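PDB 6T7J: carbon monoxide dehydrogenase from Thermococcus sp. AM4, which catalyses the oxidation of carbon monoxide to carbon dioxide, probably with ferredoxin as electron acceptor, and is here in a form whose active-site cluster lacks nickel. Local coordinates for residues A[132-136]-A[137-141]; A[252-255]-A[256-259]; A[329-332]-A[333-336]; A[424-427]-A[428-432]. All coordinates share one frame; numbering follows the deposited sequence.

Interaction 1. Residues A[132-136]-A[137-141]; sequences SLAET and LGIST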
ATOM      1  N   SER A 132      -2.736  21.652 -25.871  1.00 54.56           N
ATOM      2  CA  SER A 132      -1.496  20.960 -26.214  1.00 59.10           C
ATOM      3  C   SER A 132      -1.396  19.611 -25.511  1.00 62.55           C
ATOM      4  O   SER A 132      -0.977  18.618 -26.120  1.00 62.91           O
ATOM      5  CB  SER A 132      -0.290  21.836 -25.876  1.00 57.14           C
ATOM      6  OG  SER A 132       0.894  21.060 -25.809  1.00 76.39           O
ATOM      7  N   LEU A 133      -1.777  19.551 -24.232  1.00 56.35           N
ATOM      8  CA  LEU A 133      -1.759  18.280 -23.516  1.00 57.32           C
ATOM      9  C   LEU A 133      -2.761  17.300 -24.110  1.00 55.78           C
ATOM     10  O   LEU A 133      -2.483  16.098 -24.198  1.00 61.31           O
ATOM     11  CB  LEU A 133      -2.044  18.510 -22.030  1.00 58.57           C
ATOM     12  CG  LEU A 133      -2.315  17.268 -21.175  1.00 61.67           C
ATOM     13  CD1 LEU A 133      -1.119  16.326 -21.189  1.00 57.07           C
ATOM     14  CD2 LEU A 133      -2.678  17.660 -19.749  1.00 51.24           C
ATOM     15  N   ALA A 134      -3.929  17.791 -24.534  1.00 54.24           N
ATOM     16  CA  ALA A 134      -4.910  16.909 -25.157  1.00 52.90           C
ATOM     17  C   ALA A 134      -4.406  16.382 -26.495  1.00 53.97           C
ATOM     18  O   ALA A 134      -4.616  15.209 -26.822  1.00 49.49           O
ATOM     19  CB  ALA A 134      -6.240  17.642 -25.327  1.00 46.54           C
ATOM     20  N   GLU A 135      -3.736  17.232 -27.280  1.00 55.39           N
ATOM     21  CA  GLU A 135      -3.161  16.769 -28.541  1.00 53.90           C
ATOM     22  C   GLU A 135      -2.066  15.740 -28.296  1.00 52.87           C
ATOM     23  O   GLU A 135      -1.947  14.759 -29.041  1.00 48.28           O
ATOM     24  CB  GLU A 135      -2.610  17.948 -29.345  1.00 64.19           C
ATOM     25  CG  GLU A 135      -3.651  18.968 -29.782  1.00 62.34           C
ATOM     26  CD  GLU A 135      -4.385  18.569 -31.047  1.00 62.47           C
ATOM     27  OE1 GLU A 135      -5.092  19.425 -31.618  1.00 64.15           O
ATOM     28  OE2 GLU A 135      -4.257  17.402 -31.471  1.00 63.33           O
ATOM     29  N   THR A 136      -1.259  15.947 -27.249  1.00 57.35           N
ATOM     30  CA  THR A 136      -0.167  15.026 -26.948  1.00 50.23           C
ATOM     31  C   THR A 136      -0.673  13.625 -26.626  1.00 55.71           C
ATOM     32  O   THR A 136       0.035  12.640 -26.863  1.00 60.18           O
ATOM     33  CB  THR A 136       0.667  15.569 -25.785  1.00 59.56           C
ATOM     34  OG1 THR A 136       1.008  16.938 -26.037  1.00 67.35           O
ATOM     35  CG2 THR A 136       1.948  14.763 -25.613  1.00 54.69           C
ATOM     36  N   LEU A 137      -1.887  13.504 -26.095  1.00 56.67           N
ATOM     37  CA  LEU A 137      -2.432  12.200 -25.746  1.00 58.32           C
ATOM     38  C   LEU A 137      -3.418  11.677 -26.785  1.00 57.31           C
ATOM     39  O   LEU A 137      -4.124  10.698 -26.519  1.00 52.30           O
ATOM     40  CB  LEU A 137      -3.081  12.255 -24.362  1.00 52.10           C
ATOM     41  CG  LEU A 137      -2.190  12.877 -23.283  1.00 54.51           C
ATOM     42  CD1 LEU A 137      -3.041  13.442 -22.163  1.00 58.59           C
ATOM     43  CD2 LEU A 137      -1.179  11.878 -22.738  1.00 46.97           C
ATOM     44  N   GLY A 138      -3.475  12.298 -27.962  1.00 59.43           N
ATOM     45  CA  GLY A 138      -4.251  11.770 -29.066  1.00 51.93           C
ATOM     46  C   GLY A 138      -5.651  12.319 -29.217  1.00 51.75           C
ATOM     47  O   GLY A 138      -6.487  11.670 -29.855  1.00 56.37           O
ATOM     48  N   ILE A 139      -5.935  13.494 -28.663  1.00 51.01           N
ATOM     49  CA  ILE A 139      -7.263  14.094 -28.721  1.00 57.77           C
ATOM     50  C   ILE A 139      -7.210  15.272 -29.683  1.00 59.68           C
ATOM     51  O   ILE A 139      -6.436  16.217 -29.478  1.00 55.31           O
ATOM     52  CB  ILE A 139      -7.747  14.533 -27.330  1.00 59.19           C
ATOM     53  CG1 ILE A 139      -7.877  13.320 -26.403  1.00 54.89           C
ATOM     54  CG2 ILE A 139      -9.068  15.286 -27.433  1.00 55.11           C
ATOM     55  CD1 ILE A 139      -7.805  13.659 -24.934  1.00 44.80           C
ATOM     56  N   SER A 140      -8.024  15.215 -30.734  1.00 51.49           N
ATOM     57  CA  SER A 140      -8.107  16.323 -31.675  1.00 58.84           C
ATOM     58  C   SER A 140      -8.835  17.499 -31.038  1.00 60.22           C
ATOM     59  O   SER A 140      -9.875  17.331 -30.396  1.00 60.19           O
ATOM     60  CB  SER A 140      -8.823  15.888 -32.953  1.00 57.25           C
ATOM     61  OG  SER A 140      -8.905  16.957 -33.880  1.00 55.10           O
ATOM     62  N   THR A 141      -8.284  18.697 -31.224  1.00 53.91           N
ATOM     63  CA  THR A 141      -8.803  19.892 -30.569  1.00 58.09           C
ATOM     64  C   THR A 141      -9.656  20.769 -31.473  1.00 60.45           C
ATOM     65  O   THR A 141     -10.516  21.498 -30.969  1.00 62.69           O
ATOM     66  CB  THR A 141      -7.652  20.740 -30.018  1.00 61.22           C
ATOM     67  OG1 THR A 141      -6.709  21.012 -31.063  1.00 61.57           O
ATOM     68  CG2 THR A 141      -6.954  20.017 -28.876  1.00 60.29           C
TER
HETATM   69  O   HOH W   1      -6.453  19.192 -34.625  1.00 59.31           O
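Ile139 and Gly138 fold back onto the last turn of helix 127-136 in a Schellman motif: Ile139 N bonds to Ala134 O at 2.8 Å, Gly138 N to Glu135 O at 3.1 Å. Gly138 takes a positive phi (95°), where a side chain would run into the carbonyl oxygen of Leu137. Leu137 N still makes the helical bond to Leu133 O.

Two side chains add polar links. Thr136 OG1 lies beside its own backbone N and donates to Ser132 O at 2.6 Å, on the face of that carbonyl opposite to the one met by Thr136 N. With a valine here the hydroxyl is gone, and Ser132 O would probably be left with Thr136 N alone of these two donors, with a methyl against its other face. Glu135 bends at chi2 (-83°), so that OE1 takes Thr141 N from above the carboxylate plane; the 2.3 Å approach of Glu135 OE1 to Thr141 OG1 is too short to be trusted in detail.

Among apolar groups, Leu133 CD1 meets Leu137 CD1 at 3.6 Å, and Ala134 CB faces Ile139 CB. This helix end rests on helix 146-162, with Leu133 and Leu137 on Leu153 and Ala134 on Ile149; Leu133 also reaches Tyr236 and Ile240 of helix 212-242.

Interaction 2. Residues A[252-255]-A[256-259]; sequences ANLG and VLKE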
ATOM      1  N   ALA A 252      10.443  35.526   1.674  1.00 58.15           N
ATOM      2  CA  ALA A 252      10.681  34.213   2.248  1.00 55.30           C
ATOM      3  C   ALA A 252      11.187  34.365   3.674  1.00 53.87           C
ATOM      4  O   ALA A 252      11.709  35.417   4.064  1.00 54.56           O
ATOM      5  CB  ALA A 252      11.689  33.405   1.417  1.00 48.36           C
ATOM      6  N   ASN A 253      11.030  33.272   4.430  1.00 51.06           N
ATOM      7  CA  ASN A 253      11.362  33.115   5.846  1.00 54.49           C
ATOM      8  C   ASN A 253      10.291  33.726   6.740  1.00 55.36           C
ATOM      9  O   ASN A 253       9.379  34.407   6.260  1.00 55.88           O
ATOM     10  CB  ASN A 253      12.736  33.698   6.184  1.00 51.67           C
ATOM     11  CG  ASN A 253      13.399  32.978   7.341  1.00 55.08           C
ATOM     12  OD1 ASN A 253      12.740  32.261   8.095  1.00 50.51           O
ATOM     13  ND2 ASN A 253      14.707  33.163   7.488  1.00 52.84           N
ATOM     14  N   LEU A 254      10.396  33.478   8.046  1.00 52.31           N
ATOM     15  CA  LEU A 254       9.333  33.796   8.992  1.00 57.66           C
ATOM     16  C   LEU A 254       9.159  35.288   9.236  1.00 61.54           C
ATOM     17  O   LEU A 254       8.235  35.668   9.964  1.00 63.71           O
ATOM     18  CB  LEU A 254       9.593  33.075  10.315  1.00 57.35           C
ATOM     19  CG  LEU A 254       9.275  31.579  10.271  1.00 54.80           C
ATOM     20  CD1 LEU A 254       9.727  30.887  11.541  1.00 53.76           C
ATOM     21  CD2 LEU A 254       7.788  31.356  10.037  1.00 56.12           C
ATOM     22  N   GLY A 255      10.004  36.140   8.656  1.00 64.23           N
ATOM     23  CA  GLY A 255       9.794  37.575   8.757  1.00 65.26           C
ATOM     24  C   GLY A 255       8.592  38.085   7.991  1.00 61.05           C
ATOM     25  O   GLY A 255       8.271  39.274   8.094  1.00 60.17           O
ATOM     26  N   VAL A 256       7.924  37.217   7.226  1.00 59.30           N
ATOM     27  CA  VAL A 256       6.740  37.619   6.471  1.00 56.51           C
ATOM     28  C   VAL A 256       5.483  37.651   7.323  1.00 53.61           C
ATOM     29  O   VAL A 256       4.444  38.137   6.858  1.00 55.52           O
ATOM     30  CB  VAL A 256       6.537  36.681   5.267  1.00 55.12           C
ATOM     31  CG1 VAL A 256       7.747  36.734   4.356  1.00 49.26           C
ATOM     32  CG2 VAL A 256       6.288  35.256   5.737  1.00 47.70           C
ATOM     33  N   LEU A 257       5.540  37.145   8.552  1.00 56.07           N
ATOM     34  CA  LEU A 257       4.413  37.252   9.466  1.00 58.60           C
ATOM     35  C   LEU A 257       4.407  38.629  10.117  1.00 63.42           C
ATOM     36  O   LEU A 257       5.447  39.129  10.556  1.00 59.24           O
ATOM     37  CB  LEU A 257       4.477  36.157  10.530  1.00 57.85           C
ATOM     38  CG  LEU A 257       4.375  34.721  10.012  1.00 59.98           C
ATOM     39  CD1 LEU A 257       5.099  33.764  10.944  1.00 59.59           C
ATOM     40  CD2 LEU A 257       2.921  34.305   9.841  1.00 57.16           C
ATOM     41  N   LYS A 258       3.227  39.237  10.177  1.00 62.58           N
ATOM     42  CA  LYS A 258       3.074  40.633  10.558  1.00 58.49           C
ATOM     43  C   LYS A 258       2.564  40.760  11.990  1.00 62.48           C
ATOM     44  O   LYS A 258       1.888  39.871  12.514  1.00 59.26           O
ATOM     45  CB  LYS A 258       2.113  41.342   9.601  1.00 59.34           C
ATOM     46  CG  LYS A 258       2.779  42.075   8.441  1.00 60.39           C
ATOM     47  CD  LYS A 258       3.738  41.190   7.668  1.00 62.05           C
ATOM     48  CE  LYS A 258       4.553  42.000   6.672  1.00 64.59           C
ATOM     49  NZ  LYS A 258       3.683  42.796   5.758  1.00 68.45           N
ATOM     50  N   GLU A 259       2.891  41.893  12.618  1.00 66.13           N
ATOM     51  CA  GLU A 259       2.443  42.146  13.984  1.00 59.25           C
ATOM     52  C   GLU A 259       1.044  42.741  14.024  1.00 59.03           C
ATOM     53  O   GLU A 259       0.241  42.382  14.891  1.00 59.84           O
ATOM     54  CB  GLU A 259       3.413  43.080  14.695  1.00 59.50           C
ATOM     55  CG  GLU A 259       4.517  42.360  15.387  1.00 65.64           C
ATOM     56  CD  GLU A 259       5.819  42.496  14.662  1.00 81.66           C
ATOM     57  OE1 GLU A 259       5.831  42.803  13.447  1.00 87.82           O
ATOM     58  OE2 GLU A 259       6.827  42.290  15.340  1.00 76.28           O
TER
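Leu257 lies alongside Leu254, the two side chains pointing the same way, three residues apart, from the start of a short 3-10 turn and from the residue just after it. From its root, Leu257 CB stands 3.8 Å from Leu254 O, and Leu257 CG follows at 4.0 Å from the same oxygen. CG is anti to the carbonyl carbon of Leu257 (chi1 -63°), a setting that carries the branch back beside the turn. At the tip, Leu257 CD1 meets Leu254 CD2 at 3.7 Å, methyl against methyl, while still skirting Leu254 O.

Leu254 O also accepts from Leu257 N, in a nearly straight but long and weak bond of 3.4 Å. One residue earlier the pattern repeats: Val256 N bonds weakly to Asn253 O at 3.3 Å. Both methyls of Val256 crowd this carbonyl, CG2 at 3.2 Å from Asn253 O and CG1 slightly farther off. The turn opens at Asn253, whose phi is positive and whose OD1 accepts from Leu254 N at 2.6 Å while Asn253 ND2 donates to Lys18 O, and the two bonds together are likely to fix the amide's rotation.

The turn joins strand 248-252 to strand 261-268. Val256 and Leu257 pack on Val301 of strand 297-303, and Leu254 and Val256 on Ala319 of strand 318-320, so the linker packs against edge strand 318-320 and the strand beside it, 297-303, of the parallel sheet.

Interaction 3. Residues A[329-332]-A[333-336]; sequences IITG and AVEA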
ATOM      1  N   ILE A 329       4.078  28.400  14.679  1.00 54.41           N
ATOM      2  CA  ILE A 329       3.107  28.596  15.749  1.00 53.05           C
ATOM      3  C   ILE A 329       3.784  29.181  16.980  1.00 49.31           C
ATOM      4  O   ILE A 329       3.147  29.880  17.777  1.00 45.15           O
ATOM      5  CB  ILE A 329       2.394  27.267  16.066  1.00 50.07           C
ATOM      6  CG1 ILE A 329       1.898  26.608  14.777  1.00 46.65           C
ATOM      7  CG2 ILE A 329       1.241  27.486  17.035  1.00 47.73           C
ATOM      8  CD1 ILE A 329       1.334  25.218  14.981  1.00 50.72           C
ATOM      9  N   ILE A 330       5.082  28.920  17.154  1.00 51.83           N
ATOM     10  CA  ILE A 330       5.794  29.401  18.336  1.00 53.19           C
ATOM     11  C   ILE A 330       6.162  30.873  18.229  1.00 58.17           C
ATOM     12  O   ILE A 330       6.575  31.476  19.228  1.00 58.36           O
ATOM     13  CB  ILE A 330       7.004  28.474  18.565  1.00 54.75           C
ATOM     14  CG1 ILE A 330       6.523  27.022  18.572  1.00 54.83           C
ATOM     15  CG2 ILE A 330       7.708  28.780  19.879  1.00 57.19           C
ATOM     16  CD1 ILE A 330       7.580  26.015  18.918  1.00 46.52           C
ATOM     17  N   THR A 331       5.997  31.482  17.049  1.00 57.08           N
ATOM     18  CA  THR A 331       6.089  32.936  16.960  1.00 53.04           C
ATOM     19  C   THR A 331       5.005  33.607  17.792  1.00 57.45           C
ATOM     20  O   THR A 331       5.185  34.742  18.249  1.00 57.11           O
ATOM     21  CB  THR A 331       5.985  33.398  15.505  1.00 57.14           C
ATOM     22  OG1 THR A 331       4.670  33.121  15.005  1.00 50.64           O
ATOM     23  CG2 THR A 331       7.021  32.696  14.639  1.00 48.32           C
ATOM     24  N   GLY A 332       3.881  32.925  18.002  1.00 51.98           N
ATOM     25  CA  GLY A 332       2.779  33.473  18.763  1.00 54.42           C
ATOM     26  C   GLY A 332       1.846  34.370  17.985  1.00 53.43           C
ATOM     27  O   GLY A 332       0.936  34.955  18.583  1.00 57.10           O
ATOM     28  N   ALA A 333       2.031  34.491  16.671  1.00 53.08           N
ATOM     29  CA  ALA A 333       1.260  35.425  15.861  1.00 57.38           C
ATOM     30  C   ALA A 333       0.406  34.736  14.804  1.00 54.12           C
ATOM     31  O   ALA A 333      -0.148  35.420  13.937  1.00 60.32           O
ATOM     32  CB  ALA A 333       2.193  36.439  15.190  1.00 50.99           C
ATOM     33  N   VAL A 334       0.281  33.414  14.846  1.00 53.74           N
ATOM     34  CA  VAL A 334      -0.507  32.682  13.859  1.00 59.03           C
ATOM     35  C   VAL A 334      -1.930  32.547  14.387  1.00 55.68           C
ATOM     36  O   VAL A 334      -2.182  31.819  15.350  1.00 54.96           O
ATOM     37  CB  VAL A 334       0.104  31.313  13.548  1.00 49.39           C
ATOM     38  CG1 VAL A 334      -0.827  30.514  12.650  1.00 43.77           C
ATOM     39  CG2 VAL A 334       1.458  31.482  12.883  1.00 55.90           C
ATOM     40  N   GLU A 335      -2.866  33.254  13.753  1.00 54.58           N
ATOM     41  CA  GLU A 335      -4.266  33.131  14.141  1.00 54.48           C
ATOM     42  C   GLU A 335      -4.836  31.782  13.723  1.00 50.69           C
ATOM     43  O   GLU A 335      -5.637  31.187  14.453  1.00 46.27           O
ATOM     44  CB  GLU A 335      -5.080  34.266  13.528  1.00 52.93           C
ATOM     45  CG  GLU A 335      -5.104  35.515  14.370  1.00 51.74           C
ATOM     46  CD  GLU A 335      -3.756  36.204  14.446  1.00 59.54           C
ATOM     47  OE1 GLU A 335      -3.249  36.639  13.387  1.00 57.42           O
ATOM     48  OE2 GLU A 335      -3.204  36.311  15.562  1.00 51.60           O
ATOM     49  N   ALA A 336      -4.435  31.287  12.556  1.00 47.33           N
ATOM     50  CA  ALA A 336      -4.940  30.015  12.064  1.00 50.64           C
ATOM     51  C   ALA A 336      -3.953  29.428  11.067  1.00 47.38           C
ATOM     52  O   ALA A 336      -3.352  30.157  10.268  1.00 46.35           O
ATOM     53  CB  ALA A 336      -6.319  30.178  11.413  1.00 44.04           C
TER
HETATM   54  O   HOH W   2       0.750  31.395  17.085  1.00 48.30           O
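Val334 CG2 approaches the backbone of Ile329, 4.4 Å from Ile329 CA, where the chain turns at the end of helix 325-330; the Ile329 side chain itself points away. The firmer link between the two residues is a water: it donates to Ile329 O at 2.9 Å and accepts from Val334 N at 3.1 Å, spanning a gap that the backbone atoms do not close directly. Ile329 O also receives Gly332 N at 3.1 Å, so the same carbonyl serves both the closing turn and the water.

Thr331 comes next, with its CB directed at the following residues. OG1 sits between its own N and carbonyl carbon (chi1 67°), which lets it serve two neighbours. Its stronger partner is Ala328 O, one turn back in the helix; in the other direction Thr331 OG1 accepts a straight but weak bond of 3.4 Å from Ala333 N, the geometry of an ST turn. Ala333 CB and Val334 CG2 also lie near Thr331 OG1, the latter at 4.2 Å. Gly332 then takes a positive phi (83°), where a side chain would collide with the carbonyl oxygen of Thr331.

The turn leads the chain into strand 336-339 of the parallel sheet. Ile329 packs on Ile348, Val351 and Ala352 of helix 347-352, Thr331 on Leu23 of helix 20-30, and Val334 on Val265 of strand 261-268.

Interaction 4. Residues A[424-427]-A[428-432]; sequences EALG and GTLEP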
ATOM      1  N   GLU A 424      10.448  30.751 -22.388  1.00 64.57           N
ATOM      2  CA  GLU A 424      10.183  32.152 -22.700  1.00 66.42           C
ATOM      3  C   GLU A 424      11.375  33.032 -22.353  1.00 67.90           C
ATOM      4  O   GLU A 424      11.629  34.033 -23.035  1.00 71.41           O
ATOM      5  CB  GLU A 424       8.939  32.632 -21.952  1.00 70.98           C
ATOM      6  CG  GLU A 424       7.633  32.468 -22.715  1.00 74.06           C
ATOM      7  CD  GLU A 424       6.470  33.159 -22.024  1.00 74.04           C
ATOM      8  OE1 GLU A 424       5.305  32.865 -22.371  1.00 74.06           O
ATOM      9  OE2 GLU A 424       6.723  33.997 -21.131  1.00 70.29           O
ATOM     10  N   ALA A 425      12.116  32.679 -21.300  1.00 66.21           N
ATOM     11  CA  ALA A 425      13.297  33.451 -20.935  1.00 65.00           C
ATOM     12  C   ALA A 425      14.402  33.311 -21.973  1.00 65.58           C
ATOM     13  O   ALA A 425      15.201  34.236 -22.155  1.00 70.40           O
ATOM     14  CB  ALA A 425      13.803  33.021 -19.559  1.00 56.02           C
ATOM     15  N   LEU A 426      14.463  32.173 -22.661  1.00 65.45           N
ATOM     16  CA  LEU A 426      15.470  31.924 -23.682  1.00 63.54           C
ATOM     17  C   LEU A 426      15.041  32.403 -25.062  1.00 65.26           C
ATOM     18  O   LEU A 426      15.666  32.023 -26.058  1.00 65.08           O
ATOM     19  CB  LEU A 426      15.806  30.431 -23.740  1.00 61.88           C
ATOM     20  CG  LEU A 426      16.320  29.753 -22.469  1.00 62.78           C
ATOM     21  CD1 LEU A 426      15.885  28.295 -22.438  1.00 58.78           C
ATOM     22  CD2 LEU A 426      17.833  29.865 -22.373  1.00 57.66           C
ATOM     23  N   GLY A 427      13.990  33.216 -25.147  1.00 64.21           N
ATOM     24  CA  GLY A 427      13.526  33.706 -26.428  1.00 63.20           C
ATOM     25  C   GLY A 427      12.611  32.768 -27.178  1.00 67.35           C
ATOM     26  O   GLY A 427      12.468  32.906 -28.397  1.00 62.65           O
ATOM     27  N   GLY A 428      11.985  31.812 -26.492  1.00 69.99           N
ATOM     28  CA  GLY A 428      11.073  30.886 -27.124  1.00 61.00           C
ATOM     29  C   GLY A 428      11.705  29.620 -27.660  1.00 61.98           C
ATOM     30  O   GLY A 428      10.976  28.736 -28.128  1.00 71.67           O
ATOM     31  N   THR A 429      13.029  29.501 -27.606  1.00 64.21           N
ATOM     32  CA  THR A 429      13.735  28.329 -28.098  1.00 66.44           C
ATOM     33  C   THR A 429      14.719  27.846 -27.039  1.00 64.07           C
ATOM     34  O   THR A 429      15.158  28.607 -26.176  1.00 65.79           O
ATOM     35  CB  THR A 429      14.474  28.631 -29.415  1.00 67.56           C
ATOM     36  OG1 THR A 429      14.973  27.414 -29.980  1.00 64.05           O
ATOM     37  CG2 THR A 429      15.634  29.591 -29.178  1.00 59.87           C
ATOM     38  N   LEU A 430      15.055  26.558 -27.107  1.00 61.03           N
ATOM     39  CA  LEU A 430      16.032  25.974 -26.196  1.00 60.33           C
ATOM     40  C   LEU A 430      17.471  26.213 -26.635  1.00 65.65           C
ATOM     41  O   LEU A 430      18.392  25.795 -25.926  1.00 69.35           O
ATOM     42  CB  LEU A 430      15.798  24.467 -26.060  1.00 51.92           C
ATOM     43  CG  LEU A 430      14.589  23.966 -25.268  1.00 60.07           C
ATOM     44  CD1 LEU A 430      14.708  22.468 -25.034  1.00 55.86           C
ATOM     45  CD2 LEU A 430      14.446  24.708 -23.947  1.00 49.60           C
ATOM     46  N   GLU A 431      17.684  26.878 -27.770  1.00 62.35           N
ATOM     47  CA  GLU A 431      19.019  26.934 -28.358  1.00 63.17           C
ATOM     48  C   GLU A 431      20.055  27.674 -27.516  1.00 62.86           C
ATOM     49  O   GLU A 431      21.196  27.187 -27.441  1.00 62.04           O
ATOM     50  CB  GLU A 431      18.936  27.544 -29.764  1.00 68.54           C
ATOM     51  CG  GLU A 431      20.210  27.386 -30.577  1.00 65.15           C
ATOM     52  CD  GLU A 431      20.123  28.058 -31.935  1.00 81.17           C
ATOM     53  OE1 GLU A 431      19.380  27.551 -32.802  1.00 83.24           O
ATOM     54  OE2 GLU A 431      20.798  29.093 -32.132  1.00 72.09           O
ATOM     55  N   PRO A 432      19.769  28.828 -26.893  1.00 58.04           N
ATOM     56  CA  PRO A 432      20.836  29.509 -26.135  1.00 55.09           C
ATOM     57  C   PRO A 432      21.391  28.696 -24.974  1.00 61.68           C
ATOM     58  O   PRO A 432      22.616  28.645 -24.797  1.00 65.56           O
ATOM     59  CB  PRO A 432      20.161  30.804 -25.654  1.00 54.16           C
ATOM     60  CG  PRO A 432      18.702  30.612 -25.880  1.00 60.82           C
ATOM     61  CD  PRO A 432      18.578  29.684 -27.032  1.00 60.07           C
TER
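A Schellman motif ends helix 419-425 and turns Leu426 towards Thr429, Leu430 and Pro432, at the tight link to helix 431-439. Gly427 is its C-prime residue: its phi is positive (84°), Gly427 N bonds to Glu424 O at 3.3 Å, and the N of Gly428 reaches back to the carbonyl of the residue just before Glu424. Gly428 also has a positive phi (90°). At both positions a side chain would strike the preceding carbonyl oxygen, which accounts for two glycines in succession.

Leu426 is the hub of the contact. With CG anti to the carbonyl carbon (chi1 -58°), the side chain spreads over the returning chain. Leu426 CB comes to 3.1 Å from Thr429 O and to 3.6 Å from Pro432 CG. Farther out the branches part: Leu426 CD2 meets Pro432 CG at 3.7 Å, while Leu426 CD1 touches Leu430 CD2 at 4.1 Å. The proline ring lies against the backbone as well, Pro432 CG at 3.4 Å from Leu426 O. With an alanine here, the contacts of CD2 with the Pro432 ring and of CD1 with Leu430 would go, which would probably open a gap in the bend between the helices. Leu430 in turn rests on Ala534 and Leu535 of helix 525-538.

Side chains thus meet across this turn through carbon alone, with the polar bonding left to the backbone of the helix end. Such a contact has little directional character: the glycines set the path of the chain, and the buried leucine fills the bend between the two helices.

Each contact closes a short local turn, and the four follow one another in series, none nested or crossing. Interaction 1 caps helix 127-136 ahead of helix 146-162. Interaction 2 links strand 248-252 to strand 261-268, and interaction 3 links helix 325-330 to strand 336-339; strands 261-268 and 336-339 are neighbours in the first six-stranded parallel sheet. Interactions 2 and 3 touch, Leu257 CD1 lying 4.1 Å from Thr331 OG1, with centres about 11 Å apart. Interaction 4 joins helices 419-425 and 431-439, just before strand 444-448 of the second parallel sheet. Interactions 1 and 3 lie on opposite sides of the chain's centre, their centres about 46 Å apart.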